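Local atomic coordinates of periplasmic protein TorT (Vibrio parahaemolyticus, PDB entry 3O1I), a protein that probably senses trimethylamine N-oxide in the periplasm as a solute-binding protein working with the TorS sensor kinase. Residues Y12-L15 / K16-Y19. Sequence-based numbering, arbitrary orientation.
Sequences YPHL and KDSY
His14 reaches forward along the chain to Asp17, a small example of how side chains can bridge positions i and i+3 of a loop. Its ring NE2 gives a weak, bent hydrogen bond to Asp17 OD2, 3.0 Å long with an angle of 131° at the hydrogen, and the carboxylate is turned 75° from the imidazole plane. The first torsion of His14 (chi1 70°) places CG between the backbone N and the carbonyl carbon, which directs the imidazole along the following backbone and brings the edge of the ring to the amide N of Lys16. Residues 13-17 make the loop between strand 7-12 of the five-stranded parallel sheet and helix 18-32, a beta-to-alpha connection of the periplasmic binding protein fold. Trp20 meets the His14 ring edge-to-face, while Tyr46 also touches it, so the imidazole lies among aromatic rings. Lys16 crosses the histidine at about a right angle; bent at its third torsion, the chain brings CE within 4.0 Å of His14 CB, whereas its CB lies 3.8 Å from His14 CD2. The CB bond of Leu15 points away from the following residues, and its side chain packs against a basic side chain of another protein's chain.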
loop_
_atom_site.group_PDB
_atom_site.type_symbol
_atom_site.label_atom_id
_atom_site.label_comp_id
_atom_site.label_asym_id
_atom_site.label_seq_id
_atom_site.Cartn_x
_atom_site.Cartn_y
_atom_site.Cartn_z
ATOM N N TYR D 12 10.676 24.891 3.659
ATOM C CA TYR D 12 9.284 24.870 3.212
ATOM C C TYR D 12 8.433 23.964 4.097
ATOM O O TYR D 12 8.947 23.256 4.960
ATOM C CB TYR D 12 9.177 24.321 1.804
ATOM C CG TYR D 12 10.090 24.933 0.778
ATOM C CD1 TYR D 12 10.750 26.144 1.012
ATOM C CD2 TYR D 12 10.232 24.334 -0.476
ATOM C CE1 TYR D 12 11.521 26.744 0.010
ATOM C CE2 TYR D 12 10.995 24.920 -1.471
ATOM C CZ TYR D 12 11.629 26.125 -1.224
ATOM O OH TYR D 12 12.332 26.704 -2.242
ATOM N N PRO D 13 7.109 23.993 3.908
ATOM C CA PRO D 13 6.235 23.131 4.712
ATOM C C PRO D 13 6.055 21.820 3.927
ATOM O O PRO D 13 5.624 20.805 4.468
ATOM C CB PRO D 13 4.957 23.949 4.818
ATOM C CG PRO D 13 4.906 24.630 3.486
ATOM C CD PRO D 13 6.337 25.062 3.247
ATOM N N HIS D 14 6.405 21.886 2.640
ATOM C CA HIS D 14 6.353 20.767 1.697
ATOM C C HIS D 14 6.750 21.254 0.304
ATOM O O HIS D 14 7.124 22.397 0.121
ATOM C CB HIS D 14 4.945 20.191 1.592
ATOM C CG HIS D 14 3.977 21.107 0.916
ATOM N ND1 HIS D 14 3.070 21.881 1.612
ATOM C CD2 HIS D 14 3.802 21.402 -0.394
ATOM C CE1 HIS D 14 2.378 22.616 0.759
ATOM N NE2 HIS D 14 2.804 22.345 -0.463
ATOM N N LEU D 15 6.667 20.372 -0.679
ATOM C CA LEU D 15 6.970 20.739 -2.047
ATOM C C LEU D 15 6.088 19.893 -2.964
ATOM O O LEU D 15 6.572 19.159 -3.829
ATOM C CB LEU D 15 8.450 20.523 -2.372
ATOM C CG LEU D 15 8.974 21.335 -3.578
ATOM C CD1 LEU D 15 9.064 22.803 -3.211
ATOM C CD2 LEU D 15 10.351 20.851 -3.999
ATOM N N LYS D 16 4.779 20.020 -2.759
ATOM C CA LYS D 16 3.781 19.284 -3.534
ATOM C C LYS D 16 2.921 20.181 -4.442
ATOM O O LYS D 16 2.624 19.805 -5.576
ATOM C CB LYS D 16 2.892 18.482 -2.577
ATOM C CG LYS D 16 3.672 17.477 -1.747
ATOM C CD LYS D 16 2.796 16.666 -0.793
ATOM C CE LYS D 16 2.254 17.514 0.346
ATOM N NZ LYS D 16 1.581 16.685 1.385
ATOM N N ASP D 17 2.518 21.348 -3.926
ATOM C CA ASP D 17 1.729 22.346 -4.666
ATOM C C ASP D 17 2.539 22.812 -5.847
ATOM O O ASP D 17 3.741 22.575 -5.910
ATOM C CB ASP D 17 1.504 23.625 -3.844
ATOM C CG ASP D 17 0.463 23.477 -2.777
ATOM O OD1 ASP D 17 -0.559 22.808 -3.042
ATOM O OD2 ASP D 17 0.651 24.050 -1.678
ATOM N N SER D 18 1.889 23.496 -6.779
ATOM C CA SER D 18 2.627 24.079 -7.892
ATOM C C SER D 18 2.953 25.428 -7.236
ATOM O O SER D 18 3.901 26.112 -7.604
ATOM C CB SER D 18 1.740 24.270 -9.134
ATOM O OG SER D 18 0.780 25.301 -8.951
ATOM N N TYR D 19 2.156 25.769 -6.226
ATOM C CA TYR D 19 2.340 27.000 -5.481
ATOM C C TYR D 19 3.769 27.049 -4.959
ATOM O O TYR D 19 4.490 28.017 -5.220
ATOM C CB TYR D 19 1.352 27.049 -4.321
ATOM C CG TYR D 19 1.340 28.331 -3.510
ATOM C CD1 TYR D 19 2.024 29.469 -3.934
ATOM C CD2 TYR D 19 0.586 28.420 -2.335
ATOM C CE1 TYR D 19 1.952 30.679 -3.207
ATOM C CE2 TYR D 19 0.506 29.615 -1.602
ATOM C CZ TYR D 19 1.192 30.745 -2.047
ATOM O OH TYR D 19 1.112 31.936 -1.341
#